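Local coordinates for retropepsin-like aspartic endopeptidase domain-containing protein (Legionella pneumophila subsp. pneumophila str. Philadelphia 1, PDB 2PMA), which is of unknown function but carries a retropepsin-like aspartic endopeptidase domain and may therefore act as a peptidase, at residues Gly6-Ala11 with Ala138-Thr143; Tyr48-Val53 with Ser61-Tyr66; Lys90-Leu95 with Val109-Arg114. One frame throughout, in Å; residues are numbered along the deposited sequence.

Contact 1: Gly6-Ala11 with Ala138-Thr143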
loop_
_atom_site.group_PDB
_atom_site.type_symbol
_atom_site.label_atom_id
_atom_site.label_comp_id
_atom_site.label_asym_id
_atom_site.label_seq_id
_atom_site.Cartn_x
_atom_site.Cartn_y
_atom_site.Cartn_z
ATOM N N GLY A 6 10.027 -9.479 8.097
ATOM C CA GLY A 6 9.008 -10.298 8.776
ATOM C C GLY A 6 7.640 -10.187 8.064
ATOM O O GLY A 6 7.483 -9.451 7.067
ATOM N N TYR A 7 6.631 -10.893 8.571
ATOM C CA TYR A 7 5.331 -10.836 7.923
ATOM C C TYR A 7 4.534 -9.561 8.269
ATOM O O TYR A 7 3.521 -9.276 7.619
ATOM C CB TYR A 7 4.508 -12.095 8.162
ATOM C CG TYR A 7 3.714 -12.088 9.448
ATOM C CD1 TYR A 7 4.314 -12.419 10.665
ATOM C CD2 TYR A 7 2.344 -11.792 9.434
ATOM C CE1 TYR A 7 3.570 -12.429 11.853
ATOM C CE2 TYR A 7 1.601 -11.782 10.588
ATOM C CZ TYR A 7 2.206 -12.091 11.793
ATOM O OH TYR A 7 1.432 -12.085 12.921
ATOM N N VAL A 8 4.978 -8.824 9.299
ATOM C CA VAL A 8 4.436 -7.487 9.563
ATOM C C VAL A 8 5.607 -6.557 9.670
ATOM O O VAL A 8 6.593 -6.887 10.325
ATOM C CB VAL A 8 3.634 -7.390 10.882
ATOM C CG1 VAL A 8 3.008 -5.999 11.003
ATOM C CG2 VAL A 8 2.565 -8.429 10.947
ATOM N N GLU A 9 5.505 -5.394 9.028
ATOM C CA GLU A 9 6.564 -4.382 9.065
ATOM C C GLU A 9 5.915 -3.019 9.141
ATOM O O GLU A 9 4.799 -2.855 8.690
ATOM C CB GLU A 9 7.412 -4.423 7.778
ATOM C CG GLU A 9 8.283 -5.708 7.584
ATOM C CD GLU A 9 9.442 -5.795 8.566
ATOM O OE1 GLU A 9 9.764 -4.793 9.248
ATOM O OE2 GLU A 9 10.058 -6.878 8.665
ATOM N N LYS A 10 6.633 -2.023 9.642
ATOM C CA LYS A 10 6.119 -0.655 9.506
ATOM C C LYS A 10 6.557 -0.170 8.132
ATOM O O LYS A 10 7.701 -0.423 7.706
ATOM C CB LYS A 10 6.688 0.248 10.609
ATOM C CG LYS A 10 6.140 -0.043 12.016
ATOM C CD LYS A 10 4.624 0.162 12.133
ATOM C CE LYS A 10 4.202 0.170 13.635
ATOM N NZ LYS A 10 2.720 0.353 13.660
ATOM N N ALA A 11 5.656 0.485 7.413
ATOM C CA ALA A 11 5.945 1.024 6.080
ATOM C C ALA A 11 5.431 2.462 6.110
ATOM O O ALA A 11 4.441 2.749 6.791
ATOM C CB ALA A 11 5.182 0.255 5.008
ATOM N N ALA A 138 8.220 -16.033 10.912
ATOM C CA ALA A 138 8.565 -16.075 12.336
ATOM C C ALA A 138 8.904 -14.700 12.896
ATOM O O ALA A 138 8.985 -14.535 14.125
ATOM C CB ALA A 138 9.744 -16.987 12.545
ATOM N N LEU A 139 9.166 -13.734 12.025
ATOM C CA LEU A 139 9.673 -12.410 12.458
ATOM C C LEU A 139 8.651 -11.305 12.242
ATOM O O LEU A 139 7.790 -11.432 11.382
ATOM C CB LEU A 139 10.946 -12.042 11.681
ATOM C CG LEU A 139 12.077 -13.081 11.656
ATOM C CD1 LEU A 139 13.211 -12.515 10.803
ATOM C CD2 LEU A 139 12.525 -13.362 13.076
ATOM N N THR A 140 8.737 -10.232 13.027
ATOM C CA THR A 140 7.962 -9.013 12.734
ATOM C C THR A 140 8.871 -7.816 12.993
ATOM O O THR A 140 9.799 -7.894 13.843
ATOM C CB THR A 140 6.719 -8.889 13.649
ATOM O OG1 THR A 140 7.149 -8.958 15.007
ATOM C CG2 THR A 140 5.718 -10.040 13.410
ATOM N N PHE A 141 8.618 -6.732 12.257
ATOM C CA PHE A 141 9.265 -5.441 12.480
ATOM C C PHE A 141 10.790 -5.548 12.439
ATOM O O PHE A 141 11.488 -5.050 13.328
ATOM C CB PHE A 141 8.780 -4.847 13.796
ATOM C CG PHE A 141 7.309 -4.672 13.842
ATOM C CD1 PHE A 141 6.532 -5.413 14.719
ATOM C CD2 PHE A 141 6.684 -3.788 12.956
ATOM C CE1 PHE A 141 5.147 -5.255 14.724
ATOM C CE2 PHE A 141 5.302 -3.612 12.973
ATOM C CZ PHE A 141 4.540 -4.356 13.856
ATOM N N THR A 142 11.301 -6.192 11.391
ATOM C CA THR A 142 12.747 -6.338 11.220
ATOM C C THR A 142 13.430 -5.018 10.862
ATOM O O THR A 142 14.650 -4.887 11.061
ATOM C CB THR A 142 13.101 -7.299 10.100
ATOM O OG1 THR A 142 12.632 -6.763 8.859
ATOM C CG2 THR A 142 12.525 -8.702 10.352
ATOM N N THR A 143 12.665 -4.066 10.302
ATOM C CA THR A 143 13.227 -2.784 9.893
ATOM C C THR A 143 13.531 -1.976 11.158
ATOM O O THR A 143 14.172 -0.918 11.098
ATOM C CB THR A 143 12.325 -2.016 8.891
ATOM O OG1 THR A 143 11.020 -1.838 9.446
ATOM C CG2 THR A 143 12.187 -2.806 7.573
HETATM O O HOH W 1 10.081 0.424 7.599
#

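Contact 2: Tyr48-Val53 with Ser61-Tyr66. With FMT (formic acid), chain F.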
loop_
_atom_site.group_PDB
_atom_site.type_symbol
_atom_site.label_atom_id
_atom_site.label_comp_id
_atom_site.label_asym_id
_atom_site.label_seq_id
_atom_site.Cartn_x
_atom_site.Cartn_y
_atom_site.Cartn_z
ATOM N N TYR A 48 -5.802 10.987 -11.944
ATOM C CA TYR A 48 -5.304 10.749 -10.607
ATOM C C TYR A 48 -6.546 10.463 -9.796
ATOM O O TYR A 48 -7.658 10.964 -10.139
ATOM C CB TYR A 48 -4.633 12.025 -10.036
ATOM C CG TYR A 48 -3.205 12.186 -10.491
ATOM C CD1 TYR A 48 -2.150 11.967 -9.608
ATOM C CD2 TYR A 48 -2.908 12.532 -11.822
ATOM C CE1 TYR A 48 -0.812 12.098 -10.022
ATOM C CE2 TYR A 48 -1.574 12.653 -12.246
ATOM C CZ TYR A 48 -0.544 12.434 -11.335
ATOM O OH TYR A 48 0.770 12.550 -11.761
ATOM N N LEU A 49 -6.370 9.731 -8.693
ATOM C CA LEU A 49 -7.416 9.656 -7.671
ATOM C C LEU A 49 -6.937 10.379 -6.416
ATOM O O LEU A 49 -5.760 10.248 -6.017
ATOM C CB LEU A 49 -7.700 8.191 -7.328
ATOM C CG LEU A 49 -8.229 7.305 -8.460
ATOM C CD1 LEU A 49 -8.613 6.003 -7.833
ATOM C CD2 LEU A 49 -9.487 7.939 -9.131
ATOM N N ARG A 50 -7.825 11.172 -5.837
ATOM C CA ARG A 50 -7.609 11.724 -4.495
ATOM C C ARG A 50 -8.347 10.791 -3.558
ATOM O O ARG A 50 -9.474 10.352 -3.855
ATOM C CB ARG A 50 -8.206 13.124 -4.407
ATOM C CG ARG A 50 -7.996 13.833 -3.084
ATOM C CD ARG A 50 -8.735 15.209 -3.107
ATOM N NE ARG A 50 -8.081 16.121 -4.056
ATOM C CZ ARG A 50 -8.704 17.023 -4.816
ATOM N NH1 ARG A 50 -10.037 17.147 -4.782
ATOM N NH2 ARG A 50 -7.991 17.804 -5.628
ATOM N N PHE A 51 -7.720 10.466 -2.436
ATOM C CA PHE A 51 -8.342 9.565 -1.496
ATOM C C PHE A 51 -7.845 9.830 -0.087
ATOM O O PHE A 51 -6.758 10.433 0.109
ATOM C CB PHE A 51 -8.052 8.087 -1.908
ATOM C CG PHE A 51 -6.573 7.722 -1.966
ATOM C CD1 PHE A 51 -5.811 7.934 -3.139
ATOM C CD2 PHE A 51 -5.950 7.137 -0.854
ATOM C CE1 PHE A 51 -4.461 7.580 -3.207
ATOM C CE2 PHE A 51 -4.607 6.791 -0.886
ATOM C CZ PHE A 51 -3.836 6.990 -2.071
ATOM N N THR A 52 -8.630 9.362 0.871
ATOM C CA THR A 52 -8.276 9.512 2.291
ATOM C C THR A 52 -7.882 8.162 2.846
ATOM O O THR A 52 -8.605 7.128 2.668
ATOM C CB THR A 52 -9.481 10.179 3.005
ATOM O OG1 THR A 52 -9.608 11.499 2.470
ATOM C CG2 THR A 52 -9.294 10.268 4.534
ATOM N N VAL A 53 -6.791 8.129 3.613
ATOM C CA VAL A 53 -6.575 7.023 4.534
ATOM C C VAL A 53 -6.985 7.378 5.973
ATOM O O VAL A 53 -6.371 8.257 6.589
ATOM C CB VAL A 53 -5.073 6.609 4.517
ATOM C CG1 VAL A 53 -4.797 5.424 5.520
ATOM C CG2 VAL A 53 -4.648 6.277 3.067
ATOM N N SER A 61 -4.804 12.693 3.489
ATOM C CA SER A 61 -5.245 12.795 2.099
ATOM C C SER A 61 -4.050 12.565 1.158
ATOM O O SER A 61 -2.918 13.097 1.405
ATOM C CB SER A 61 -5.898 14.168 1.879
ATOM O OG SER A 61 -6.438 14.233 0.559
ATOM N N PHE A 62 -4.280 11.761 0.110
ATOM C CA PHE A 62 -3.255 11.502 -0.887
ATOM C C PHE A 62 -3.808 11.741 -2.287
ATOM O O PHE A 62 -5.026 11.698 -2.495
ATOM C CB PHE A 62 -2.855 10.024 -0.812
ATOM C CG PHE A 62 -2.145 9.647 0.450
ATOM C CD1 PHE A 62 -0.750 9.619 0.469
ATOM C CD2 PHE A 62 -2.858 9.337 1.608
ATOM C CE1 PHE A 62 -0.041 9.293 1.637
ATOM C CE2 PHE A 62 -2.172 8.978 2.778
ATOM C CZ PHE A 62 -0.744 8.956 2.789
ATOM N N GLU A 63 -2.903 11.925 -3.253
ATOM C CA GLU A 63 -3.290 11.788 -4.673
ATOM C C GLU A 63 -2.330 10.767 -5.293
ATOM O O GLU A 63 -1.119 10.718 -4.950
ATOM C CB GLU A 63 -3.218 13.122 -5.410
ATOM C CG GLU A 63 -4.160 14.189 -4.789
ATOM C CD GLU A 63 -4.242 15.476 -5.618
ATOM O OE1 GLU A 63 -3.387 15.640 -6.500
ATOM O OE2 GLU A 63 -5.169 16.301 -5.362
ATOM N N GLY A 64 -2.848 9.936 -6.173
ATOM C CA GLY A 64 -2.000 8.937 -6.830
ATOM C C GLY A 64 -2.444 8.760 -8.269
ATOM O O GLY A 64 -3.625 8.872 -8.561
ATOM N N GLU A 65 -1.486 8.473 -9.150
ATOM C CA GLU A 65 -1.788 8.211 -10.548
ATOM C C GLU A 65 -2.744 7.034 -10.627
ATOM O O GLU A 65 -2.509 6.023 -9.991
ATOM C CB GLU A 65 -0.493 7.865 -11.286
ATOM C CG GLU A 65 0.418 9.058 -11.447
ATOM C CD GLU A 65 1.778 8.614 -11.950
ATOM O OE1 GLU A 65 2.730 8.647 -11.157
ATOM O OE2 GLU A 65 1.834 8.172 -13.113
ATOM N N TYR A 66 -3.795 7.148 -11.447
ATOM C CA TYR A 66 -4.844 6.133 -11.541
ATOM C C TYR A 66 -4.439 5.238 -12.701
ATOM O O TYR A 66 -4.465 5.673 -13.887
ATOM C CB TYR A 66 -6.182 6.831 -11.831
ATOM C CG TYR A 66 -7.460 5.984 -11.779
ATOM C CD1 TYR A 66 -8.706 6.579 -12.084
ATOM C CD2 TYR A 66 -7.449 4.629 -11.435
ATOM C CE1 TYR A 66 -9.917 5.826 -12.022
ATOM C CE2 TYR A 66 -8.654 3.853 -11.410
ATOM C CZ TYR A 66 -9.866 4.470 -11.695
ATOM O OH TYR A 66 -11.044 3.734 -11.640
HETATM C C FMT F . 2.360 9.085 -7.599
HETATM O O1 FMT F . 3.491 8.980 -8.189
HETATM O O2 FMT F . 1.255 8.684 -8.048
#

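Contact 3: Lys90-Leu95 with Val109-Arg114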
loop_
_atom_site.group_PDB
_atom_site.type_symbol
_atom_site.label_atom_id
_atom_site.label_comp_id
_atom_site.label_asym_id
_atom_site.label_seq_id
_atom_site.Cartn_x
_atom_site.Cartn_y
_atom_site.Cartn_z
ATOM N N LYS A 90 -14.791 -4.655 -8.633
ATOM C CA LYS A 90 -13.607 -3.985 -9.219
ATOM C C LYS A 90 -13.223 -2.828 -8.338
ATOM O O LYS A 90 -14.105 -2.059 -7.956
ATOM C CB LYS A 90 -13.924 -3.456 -10.623
ATOM C CG LYS A 90 -14.016 -4.589 -11.654
ATOM C CD LYS A 90 -14.263 -4.040 -13.062
ATOM C CE LYS A 90 -13.304 -4.773 -14.028
ATOM N NZ LYS A 90 -13.403 -4.376 -15.487
ATOM N N ARG A 91 -11.921 -2.705 -8.038
ATOM C CA ARG A 91 -11.401 -1.570 -7.281
ATOM C C ARG A 91 -10.299 -0.880 -8.086
ATOM O O ARG A 91 -9.668 -1.521 -8.991
ATOM C CB ARG A 91 -10.849 -2.029 -5.935
ATOM C CG ARG A 91 -11.971 -2.625 -4.964
ATOM C CD ARG A 91 -13.142 -1.665 -4.666
ATOM N NE ARG A 91 -12.635 -0.362 -4.218
ATOM C CZ ARG A 91 -13.190 0.800 -4.538
ATOM N NH1 ARG A 91 -12.621 1.922 -4.127
ATOM N NH2 ARG A 91 -14.305 0.839 -5.294
ATOM N N PRO A 92 -10.084 0.419 -7.802
ATOM C CA PRO A 92 -9.112 1.155 -8.571
ATOM C C PRO A 92 -7.700 0.868 -8.051
ATOM O O PRO A 92 -7.489 0.615 -6.841
ATOM C CB PRO A 92 -9.552 2.621 -8.357
ATOM C CG PRO A 92 -10.118 2.646 -6.917
ATOM C CD PRO A 92 -10.743 1.247 -6.767
ATOM N N VAL A 93 -6.742 0.981 -8.964
ATOM C CA VAL A 93 -5.344 0.808 -8.632
ATOM C C VAL A 93 -4.623 2.128 -8.834
ATOM O O VAL A 93 -4.744 2.752 -9.900
ATOM C CB VAL A 93 -4.695 -0.174 -9.596
ATOM C CG1 VAL A 93 -3.215 -0.383 -9.198
ATOM C CG2 VAL A 93 -5.474 -1.510 -9.656
ATOM N N VAL A 94 -3.851 2.545 -7.835
ATOM C CA VAL A 94 -3.085 3.815 -7.918
ATOM C C VAL A 94 -1.622 3.538 -7.618
ATOM O O VAL A 94 -1.293 2.501 -7.033
ATOM C CB VAL A 94 -3.587 4.901 -6.903
ATOM C CG1 VAL A 94 -5.029 5.276 -7.258
ATOM C CG2 VAL A 94 -3.464 4.418 -5.422
ATOM N N LEU A 95 -0.752 4.486 -7.966
ATOM C CA LEU A 95 0.653 4.371 -7.627
ATOM C C LEU A 95 0.866 5.115 -6.306
ATOM O O LEU A 95 0.365 6.259 -6.135
ATOM C CB LEU A 95 1.493 5.051 -8.706
ATOM C CG LEU A 95 1.462 4.365 -10.074
ATOM C CD1 LEU A 95 2.453 5.068 -11.006
ATOM C CD2 LEU A 95 1.787 2.885 -9.922
ATOM N N VAL A 109 -1.112 -0.097 -5.820
ATOM C CA VAL A 109 -1.934 -0.520 -4.698
ATOM C C VAL A 109 -3.406 -0.367 -5.040
ATOM O O VAL A 109 -3.829 0.663 -5.591
ATOM C CB VAL A 109 -1.641 0.257 -3.402
ATOM C CG1 VAL A 109 -0.191 -0.036 -2.889
ATOM C CG2 VAL A 109 -1.872 1.753 -3.594
ATOM N N ASN A 110 -4.175 -1.393 -4.677
ATOM C CA ASN A 110 -5.642 -1.364 -4.769
ATOM C C ASN A 110 -6.195 -0.520 -3.622
ATOM O O ASN A 110 -5.697 -0.592 -2.483
ATOM C CB ASN A 110 -6.219 -2.793 -4.680
ATOM C CG ASN A 110 -5.729 -3.728 -5.817
ATOM O OD1 ASN A 110 -5.087 -3.300 -6.766
ATOM N ND2 ASN A 110 -6.071 -5.025 -5.714
ATOM N N LEU A 111 -7.226 0.281 -3.898
ATOM C CA LEU A 111 -7.850 1.038 -2.825
ATOM C C LEU A 111 -9.094 0.309 -2.413
ATOM O O LEU A 111 -10.017 0.183 -3.227
ATOM C CB LEU A 111 -8.195 2.449 -3.321
ATOM C CG LEU A 111 -7.019 3.314 -3.744
ATOM C CD1 LEU A 111 -7.472 4.748 -4.104
ATOM C CD2 LEU A 111 -5.927 3.367 -2.649
ATOM N N THR A 112 -9.134 -0.196 -1.182
ATOM C CA THR A 112 -10.195 -1.156 -0.840
ATOM C C THR A 112 -11.136 -0.572 0.164
ATOM O O THR A 112 -10.743 0.284 0.951
ATOM C CB THR A 112 -9.609 -2.463 -0.237
ATOM O OG1 THR A 112 -8.708 -2.108 0.816
ATOM C CG2 THR A 112 -8.851 -3.240 -1.307
ATOM N N ASN A 113 -12.360 -1.112 0.164
ATOM C CA ASN A 113 -13.481 -0.528 0.892
ATOM C C ASN A 113 -13.651 -1.119 2.291
ATOM O O ASN A 113 -14.341 -0.530 3.107
ATOM C CB ASN A 113 -14.804 -0.793 0.123
ATOM C CG ASN A 113 -14.840 -0.109 -1.237
ATOM O OD1 ASN A 113 -15.475 -0.598 -2.214
ATOM N ND2 ASN A 113 -14.171 0.996 -1.315
ATOM N N ARG A 114 -13.057 -2.286 2.548
ATOM C CA ARG A 114 -13.303 -2.960 3.816
ATOM C C ARG A 114 -12.569 -2.275 4.972
ATOM O O ARG A 114 -11.352 -2.059 4.907
ATOM C CB ARG A 114 -12.964 -4.445 3.736
ATOM C CG ARG A 114 -13.523 -5.253 4.901
ATOM C CD ARG A 114 -15.004 -5.606 4.719
ATOM N NE ARG A 114 -15.760 -5.477 5.968
ATOM C CZ ARG A 114 -16.341 -4.353 6.391
ATOM N NH1 ARG A 114 -17.008 -4.348 7.537
ATOM N NH2 ARG A 114 -16.265 -3.230 5.677
#

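Contact 1: Gly6-Ala11 with Ala138-Thr143
At the junction of the two chain termini, E9, near the start of strand 8-13, meets T142 and T143 in the loop that follows strand 133-136. A bend at chi2 (-70°) turns CD of E9 back, although CB leads away from the loop, and the carboxylate then collects donors from both segments. Three converge on E9 OE2. G6 N takes the anti lone pair of E9 OE2 at 2.7 Å. T142 N reaches E9 OE2 on the syn side at 3.1 Å. T142 OG1 approaches E9 OE2 from above the carboxylate plane, 2.6 Å away and 36° out of it. E9 OE1 accepts from T143 N at 3.2 Å, again on the syn side. The backbones join through a nearly straight bond from F141 N to V8 O (2.8 Å, 173° at the hydrogen) and a more bent one from Y7 N to L139 O at 3.1 Å. V8 CG1 touches the F141 ring at CZ, 3.6 Å away, while K10 CG lies 3.8 Å from CE2 of that ring and K10 NZ bonds to S21. With four N-H and O-H donors, drawn from both segments, the E9 carboxylate is probably stabilised as the anion.

Contact 2: Tyr48-Val53 with Ser61-Tyr66
R50 and E63 meet because R50 CG stands anti to the backbone N (chi1 -177°) and a bend at chi3 then redirects NE, while E63 CG lies anti to its carbonyl carbon and the rest of that chain is extended. Side by side, they form a salt bridge in which NE and NH2 of R50 both grip E63 OE2, each at 3.2 Å, with the oxygen close to the guanidinium plane. E63 OE1 has a long, weak ion pair with K43. F51 CG sits between its backbone N and carbonyl carbon (chi1 59°), and the ring takes F62 CB over one face, its CZ 3.4 Å from that CB. The two phenyl planes differ by 14° but are slid apart, with little overlap. The frame is the antiparallel beta hairpin of strands 46-55 and 58-71: L49 with G64 and F51 with F62 are hydrogen-bonded pairs, each closed by two backbone bonds, such as L49 N to G64 O at 2.9 Å. L49 also covers the Y66 ring, CG lying 3.9 Å from its centroid. At the same end, Y48 receives E65 CA over its face, and E65 CG comes 3.5 Å from Y48 CZ. Formic acid, probably from the crystallisation liquor, accepts a bond from E65 N through its O2 at 3.0 Å.

Contact 3: Lys90-Leu95 with Val109-Arg114
R91 meets L111 through its guanidinium, NE donating to L111 O at 2.9 Å with the carbonyl oxygen at the edge of the group and NE in the carbonyl plane; a weak second bond reaches the same oxygen from NH1. The setting is the antiparallel beta hairpin of strands 90-100 and 103-112, and its register explains the bond. V94 with V109 is a hydrogen-bonded pair and V93 with N110 a non-hydrogen-bonded one, which leaves P92 facing L111 where two backbone bonds would be expected. L111 N does donate to P92 O, at 3.0 Å, but proline has no N-H to return, and the R91 side chain supplies the donor for L111 O instead. Bends at chi2 (-57°) and chi3 (-51°) curl the arginine back to place NE there. The guanidinium is layered: P92 CD lies 3.2 Å above its plane, over the centre, and N113 ND2 covers the opposite face toward the rim, 3.3 Å from R91 NH1. Those two nitrogens are both donors, so no hydrogen bond joins them; the amide lies obliquely over that face, planes 48° apart, in van der Waals contact. Further along, V94 and L111 side chains cross at about a right angle, and P92 CG lies 4.1 Å from L111 CB. Beyond the hairpin, L49 and F51 of strand 46-55 pack on this apolar side, L49 on P92 and V94, F51 on V94 and L111, while I38 and I72 touch R91. In the same outer layer, T112 OG1 makes a weak hydrogen bond with L33 O.

Along the chain, contact 1 closes a loop of 126 residues in which contact 2 and then contact 3 are nested in series. All three reach the same mixed sheet. Contacts 2 and 3, with centres about 10 Å apart, touch directly: strands 58-71 and 90-100 are neighbours, E65 O lies 3.1 Å from L95 N as a probable hydrogen bond, and Y66 CE2 packs on P92 CB at 3.4 Å. Two hairpins thereby become one continuous part of the sheet. Contact 1 lies across the chain's centre, its own centre about 26 Å from contact 2 and 23 Å from contact 3, linked to them through strand 8-13, which pairs with strand 90-100.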